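Local coordinates for Rho-related gtp-binding protein RHOD (Homo sapiens, PDB 2J1L) that belongs to the Rho branch of the Ras-like small GTP-binding proteins and holds guanosine-5'-diphosphate together with a magnesium ion in this model, at residues Asn119-Ile124 / Tyr170-Glu175; Asn123-Trp128 / Ala177-Ala182. One frame throughout, in Å; residues are numbered along the deposited sequence.

Contact 1. Residues Asn119-Ile124 / Tyr170-Glu175; sequences NSFDNI and YHRGQE
Phe121 reaches out from helix 118-135 and lays one end of its ring against Arg172 and Gly173, the residues of 170-175 that it meets. With CG anti to the backbone N (chi1 -176°), the ring points toward the second helix. Ahead of that meeting, and within the second helix alone, Tyr170 OH receives a weak hydrogen bond from Gln174 NE2. Arg172 follows: its CG lies 3.7 Å from Phe121 CZ, an oblique approach to the ring. The chain then bends at chi2 and chi3, bringing NH2 to 3.9 Å from Phe121 CE2, in the plane of the ring and at its edge. Ring and guanidinium planes stand 82° apart, so this is no flat stack. In the Ras-like fold, helices 118-135 and 170-179 pack side by side on one face of the central sheet, and here Phe121 lies between them, touching Phe113 of strand 106-114, Val168 and Met176. At Gly173 the two backbones come closest, with 8.4 Å from Gly173 CA to Phe121 CA; Gly173 CA is also 4.3 Å from Phe121 CE1, again oblique to the ring.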
loop_
_atom_site.group_PDB
_atom_site.type_symbol
_atom_site.label_atom_id
_atom_site.label_comp_id
_atom_site.label_asym_id
_atom_site.label_seq_id
_atom_site.Cartn_x
_atom_site.Cartn_y
_atom_site.Cartn_z
ATOM N N ASN A 119 -8.154 -10.810 -6.867
ATOM C CA ASN A 119 -8.121 -9.923 -8.038
ATOM C C ASN A 119 -7.234 -8.699 -7.859
ATOM O O ASN A 119 -6.426 -8.375 -8.755
ATOM C CB ASN A 119 -9.502 -9.449 -8.441
ATOM C CG ASN A 119 -9.941 -10.065 -9.715
ATOM O OD1 ASN A 119 -9.268 -9.936 -10.751
ATOM N ND2 ASN A 119 -11.062 -10.779 -9.664
ATOM N N SER A 120 -7.415 -8.011 -6.721
ATOM C CA SER A 120 -6.644 -6.811 -6.414
ATOM C C SER A 120 -5.174 -7.162 -6.390
ATOM O O SER A 120 -4.355 -6.374 -6.819
ATOM C CB SER A 120 -7.081 -6.161 -5.090
ATOM O OG SER A 120 -6.871 -7.007 -3.972
ATOM N N PHE A 121 -4.856 -8.362 -5.925
ATOM C CA PHE A 121 -3.484 -8.841 -5.930
ATOM C C PHE A 121 -2.969 -8.988 -7.361
ATOM O O PHE A 121 -1.977 -8.363 -7.739
ATOM C CB PHE A 121 -3.436 -10.162 -5.186
ATOM C CG PHE A 121 -2.060 -10.729 -5.016
ATOM C CD1 PHE A 121 -1.068 -10.007 -4.365
ATOM C CD2 PHE A 121 -1.779 -12.021 -5.434
ATOM C CE1 PHE A 121 0.199 -10.544 -4.185
ATOM C CE2 PHE A 121 -0.508 -12.575 -5.250
ATOM C CZ PHE A 121 0.480 -11.837 -4.628
ATOM N N ASP A 122 -3.661 -9.802 -8.158
ATOM C CA ASP A 122 -3.311 -10.013 -9.566
ATOM C C ASP A 122 -3.021 -8.700 -10.282
ATOM O O ASP A 122 -2.071 -8.607 -11.076
ATOM C CB ASP A 122 -4.456 -10.708 -10.305
ATOM C CG ASP A 122 -4.659 -12.185 -9.885
ATOM O OD1 ASP A 122 -3.918 -12.697 -9.002
ATOM O OD2 ASP A 122 -5.585 -12.825 -10.451
ATOM N N ASN A 123 -3.845 -7.693 -9.997
ATOM C CA ASN A 123 -3.751 -6.394 -10.646
ATOM C C ASN A 123 -2.530 -5.555 -10.258
ATOM O O ASN A 123 -2.198 -4.572 -10.942
ATOM C CB ASN A 123 -5.018 -5.587 -10.391
ATOM C CG ASN A 123 -6.139 -5.954 -11.317
ATOM O OD1 ASN A 123 -5.929 -6.574 -12.362
ATOM N ND2 ASN A 123 -7.356 -5.563 -10.944
ATOM N N ILE A 124 -1.865 -5.921 -9.172
ATOM C CA ILE A 124 -0.627 -5.262 -8.822
ATOM C C ILE A 124 0.308 -5.526 -9.984
ATOM O O ILE A 124 0.872 -4.605 -10.558
ATOM C CB ILE A 124 -0.036 -5.795 -7.501
ATOM C CG1 ILE A 124 -0.979 -5.528 -6.325
ATOM C CG2 ILE A 124 1.258 -5.118 -7.189
ATOM C CD1 ILE A 124 -1.371 -4.055 -6.151
ATOM N N TYR A 170 1.624 -13.806 3.585
ATOM C CA TYR A 170 2.815 -12.959 3.641
ATOM C C TYR A 170 3.844 -13.388 2.591
ATOM O O TYR A 170 4.259 -12.587 1.748
ATOM C CB TYR A 170 3.440 -13.013 5.035
ATOM C CG TYR A 170 4.550 -12.012 5.251
ATOM C CD1 TYR A 170 5.854 -12.284 4.837
ATOM C CD2 TYR A 170 4.298 -10.792 5.881
ATOM C CE1 TYR A 170 6.880 -11.362 5.039
ATOM C CE2 TYR A 170 5.312 -9.866 6.088
ATOM C CZ TYR A 170 6.601 -10.158 5.664
ATOM O OH TYR A 170 7.603 -9.238 5.860
ATOM N N HIS A 171 4.238 -14.659 2.639
ATOM C CA HIS A 171 5.303 -15.163 1.774
ATOM C C HIS A 171 4.992 -14.841 0.316
ATOM O O HIS A 171 5.853 -14.362 -0.430
ATOM C CB HIS A 171 5.486 -16.671 1.969
ATOM C CG HIS A 171 6.452 -17.301 1.011
ATOM N ND1 HIS A 171 7.811 -17.066 1.057
ATOM C CD2 HIS A 171 6.259 -18.181 -0.006
ATOM C CE1 HIS A 171 8.412 -17.770 0.110
ATOM N NE2 HIS A 171 7.492 -18.453 -0.550
ATOM N N ARG A 172 3.749 -15.084 -0.073
ATOM C CA ARG A 172 3.315 -14.849 -1.438
ATOM C C ARG A 172 3.311 -13.349 -1.784
ATOM O O ARG A 172 3.721 -12.961 -2.878
ATOM C CB ARG A 172 1.942 -15.500 -1.652
ATOM C CG ARG A 172 1.208 -15.034 -2.889
ATOM C CD ARG A 172 0.317 -16.112 -3.484
ATOM N NE ARG A 172 1.088 -17.108 -4.212
ATOM C CZ ARG A 172 1.752 -16.896 -5.353
ATOM N NH1 ARG A 172 2.400 -17.915 -5.918
ATOM N NH2 ARG A 172 1.788 -15.692 -5.939
ATOM N N GLY A 173 2.860 -12.517 -0.846
ATOM C CA GLY A 173 2.969 -11.059 -0.965
ATOM C C GLY A 173 4.402 -10.606 -1.207
ATOM O O GLY A 173 4.648 -9.688 -1.985
ATOM N N GLN A 174 5.350 -11.276 -0.564
ATOM C CA GLN A 174 6.762 -10.955 -0.733
ATOM C C GLN A 174 7.213 -11.279 -2.153
ATOM O O GLN A 174 7.885 -10.477 -2.792
ATOM C CB GLN A 174 7.602 -11.730 0.298
ATOM C CG GLN A 174 8.859 -11.009 0.747
ATOM C CD GLN A 174 9.053 -11.079 2.247
ATOM O OE1 GLN A 174 9.246 -12.161 2.808
ATOM N NE2 GLN A 174 8.996 -9.923 2.911
ATOM N N GLU A 175 6.832 -12.461 -2.630
ATOM C CA GLU A 175 7.067 -12.862 -4.019
ATOM C C GLU A 175 6.554 -11.826 -5.034
ATOM O O GLU A 175 7.278 -11.427 -5.939
ATOM C CB GLU A 175 6.400 -14.213 -4.315
ATOM C CG GLU A 175 6.954 -15.430 -3.563
ATOM C CD GLU A 175 8.476 -15.596 -3.692
ATOM O OE1 GLU A 175 9.220 -14.984 -2.889
ATOM O OE2 GLU A 175 8.926 -16.361 -4.579
#

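Contact 2. Residues Asn123-Trp128 / Ala177-Ala182; sequences NIFNRW and ARSVGA
Val180 and Phe125 make the close apolar touch between 123-128 and 177-182: Val180 CG2 sits 3.8 Å from Phe125 CD1, meeting the ring obliquely while the two side chains run past each other in opposite directions. This is also where the backbones draw nearest, with 6.6 Å from Phe125 CA to Val180 CA. On the buried side, Ile124 sets off toward the second segment but turns its end away, onto Leu111 and Phe113 of strand 106-114 and onto Met176; its nearest atom to Val180 is the backbone O, 4.5 Å from Val180 CG2.

The second helix stops here, at about Ser179. Gly181, with positive phi, is the C-prime residue of a Schellman motif, in which Ala182 N bonds to Ala177 O (2.9 Å) and Gly181 N to Arg178 O. Ala177 O also accepts from Val180 N, the two donors arriving from opposite faces of its plane. The chain then leads into strand 184-187, at the edge of the sheet in this Ras-like fold. Helix 118-135 has its own irregularity, a wider pi-type turn at 124-128, where Asn123 O accepts from both Arg127 N and Trp128 N.

The solvent side is more exposed and more polar, though no less close. A chi1 of -168° swings the Phe125 ring toward Ser179, whose O lies near the ring plane at its edge, 3.6 Å from Phe125 CE1. Ser179 OG is 3.8 Å from Phe125 CD1; this hydroxyl has its hydrogen bond with Met176 O, and none joins it to the ring.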
loop_
_atom_site.group_PDB
_atom_site.type_symbol
_atom_site.label_atom_id
_atom_site.label_comp_id
_atom_site.label_asym_id
_atom_site.label_seq_id
_atom_site.Cartn_x
_atom_site.Cartn_y
_atom_site.Cartn_z
ATOM N N ASN A 123 -3.845 -7.693 -9.997
ATOM C CA ASN A 123 -3.751 -6.394 -10.646
ATOM C C ASN A 123 -2.530 -5.555 -10.258
ATOM O O ASN A 123 -2.198 -4.572 -10.942
ATOM C CB ASN A 123 -5.018 -5.587 -10.391
ATOM C CG ASN A 123 -6.139 -5.954 -11.317
ATOM O OD1 ASN A 123 -5.929 -6.574 -12.362
ATOM N ND2 ASN A 123 -7.356 -5.563 -10.944
ATOM N N ILE A 124 -1.865 -5.921 -9.172
ATOM C CA ILE A 124 -0.627 -5.262 -8.822
ATOM C C ILE A 124 0.308 -5.526 -9.984
ATOM O O ILE A 124 0.872 -4.605 -10.558
ATOM C CB ILE A 124 -0.036 -5.795 -7.501
ATOM C CG1 ILE A 124 -0.979 -5.528 -6.325
ATOM C CG2 ILE A 124 1.258 -5.118 -7.189
ATOM C CD1 ILE A 124 -1.371 -4.055 -6.151
ATOM N N PHE A 125 0.409 -6.789 -10.363
ATOM C CA PHE A 125 1.271 -7.212 -11.446
ATOM C C PHE A 125 0.683 -6.914 -12.838
ATOM O O PHE A 125 1.403 -6.449 -13.709
ATOM C CB PHE A 125 1.536 -8.709 -11.296
ATOM C CG PHE A 125 2.620 -9.228 -12.177
ATOM C CD1 PHE A 125 3.939 -9.184 -11.766
ATOM C CD2 PHE A 125 2.323 -9.802 -13.407
ATOM C CE1 PHE A 125 4.943 -9.675 -12.558
ATOM C CE2 PHE A 125 3.327 -10.298 -14.213
ATOM C CZ PHE A 125 4.642 -10.235 -13.794
ATOM N N ASN A 126 -0.601 -7.191 -13.067
ATOM C CA ASN A 126 -1.143 -7.121 -14.440
ATOM C C ASN A 126 -1.447 -5.711 -14.914
ATOM O O ASN A 126 -1.509 -5.475 -16.111
ATOM C CB ASN A 126 -2.427 -7.962 -14.599
ATOM C CG ASN A 126 -2.212 -9.423 -14.294
ATOM O OD1 ASN A 126 -1.109 -9.915 -14.392
ATOM N ND2 ASN A 126 -3.270 -10.121 -13.905
ATOM N N ARG A 127 -1.648 -4.789 -13.983
ATOM C CA ARG A 127 -2.238 -3.490 -14.287
ATOM C C ARG A 127 -1.439 -2.317 -13.671
ATOM O O ARG A 127 -1.193 -1.323 -14.374
ATOM C CB ARG A 127 -3.720 -3.522 -13.861
ATOM C CG ARG A 127 -4.353 -2.247 -13.262
ATOM C CD ARG A 127 -4.813 -1.252 -14.327
ATOM N NE ARG A 127 -5.461 -0.051 -13.763
ATOM C CZ ARG A 127 -5.993 0.931 -14.499
ATOM N NH1 ARG A 127 -5.972 0.860 -15.822
ATOM N NH2 ARG A 127 -6.554 1.989 -13.919
ATOM N N TRP A 128 -1.004 -2.434 -12.406
ATOM C CA TRP A 128 -0.301 -1.323 -11.712
ATOM C C TRP A 128 1.225 -1.277 -11.892
ATOM O O TRP A 128 1.783 -0.187 -12.019
ATOM C CB TRP A 128 -0.650 -1.268 -10.217
ATOM C CG TRP A 128 -2.130 -1.126 -9.973
ATOM C CD1 TRP A 128 -2.951 -2.056 -9.415
ATOM C CD2 TRP A 128 -2.972 -0.016 -10.333
ATOM N NE1 TRP A 128 -4.253 -1.605 -9.405
ATOM C CE2 TRP A 128 -4.296 -0.351 -9.948
ATOM C CE3 TRP A 128 -2.741 1.230 -10.937
ATOM C CZ2 TRP A 128 -5.379 0.517 -10.131
ATOM C CZ3 TRP A 128 -3.827 2.097 -11.129
ATOM C CH2 TRP A 128 -5.127 1.732 -10.727
ATOM N N ALA A 177 6.144 -8.710 -4.523
ATOM C CA ALA A 177 7.049 -7.577 -4.388
ATOM C C ALA A 177 8.313 -7.759 -5.225
ATOM O O ALA A 177 8.718 -6.838 -5.958
ATOM C CB ALA A 177 7.408 -7.344 -2.910
ATOM N N ARG A 178 8.939 -8.930 -5.116
ATOM C CA ARG A 178 10.112 -9.212 -5.929
ATOM C C ARG A 178 9.790 -9.120 -7.420
ATOM O O ARG A 178 10.548 -8.508 -8.170
ATOM C CB ARG A 178 10.755 -10.575 -5.592
ATOM C CG ARG A 178 11.549 -10.544 -4.291
ATOM C CD ARG A 178 12.511 -11.729 -4.118
ATOM N NE ARG A 178 11.990 -12.804 -3.249
ATOM C CZ ARG A 178 11.740 -12.697 -1.931
ATOM N NH1 ARG A 178 11.284 -13.755 -1.255
ATOM N NH2 ARG A 178 11.929 -11.548 -1.275
ATOM N N SER A 179 8.658 -9.672 -7.852
ATOM C CA SER A 179 8.406 -9.743 -9.294
ATOM C C SER A 179 7.988 -8.396 -9.871
ATOM O O SER A 179 7.871 -8.238 -11.084
ATOM C CB SER A 179 7.417 -10.855 -9.660
ATOM O OG SER A 179 6.160 -10.630 -9.087
ATOM N N VAL A 180 7.816 -7.414 -9.009
ATOM C CA VAL A 180 7.461 -6.084 -9.452
ATOM C C VAL A 180 8.558 -5.039 -9.145
ATOM O O VAL A 180 8.381 -3.836 -9.374
ATOM C CB VAL A 180 6.094 -5.728 -8.845
ATOM C CG1 VAL A 180 6.001 -4.259 -8.461
ATOM C CG2 VAL A 180 5.008 -6.135 -9.805
ATOM N N GLY A 181 9.706 -5.516 -8.671
ATOM C CA GLY A 181 10.842 -4.650 -8.359
ATOM C C GLY A 181 10.588 -3.712 -7.194
ATOM O O GLY A 181 11.184 -2.639 -7.122
ATOM N N ALA A 182 9.711 -4.104 -6.274
ATOM C CA ALA A 182 9.410 -3.248 -5.105
ATOM C C ALA A 182 10.555 -3.283 -4.108
ATOM O O ALA A 182 11.204 -4.311 -3.930
ATOM C CB ALA A 182 8.155 -3.681 -4.426
#

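Contacts 1 and 2 are successive parts of one helix-helix seam, their centres 8 Å apart, with helix 118-135 meeting first the start and then the end of helix 170-179. Met176, lying between the two segments of the second helix, bridges them: Phe121, Ile124 and Phe125 all touch it. Neither contact touches the guanosine-5'-diphosphate; the Phe121 side chain is about 14 Å from it and that of Ile124 about 11 Å, the latter also about 14 Å from the magnesium ion. One tie to the nucleotide pocket is Asp42, a pocket residue hydrogen-bonded by Asn123, which is common to 119-124 and 123-128, and by Trp128.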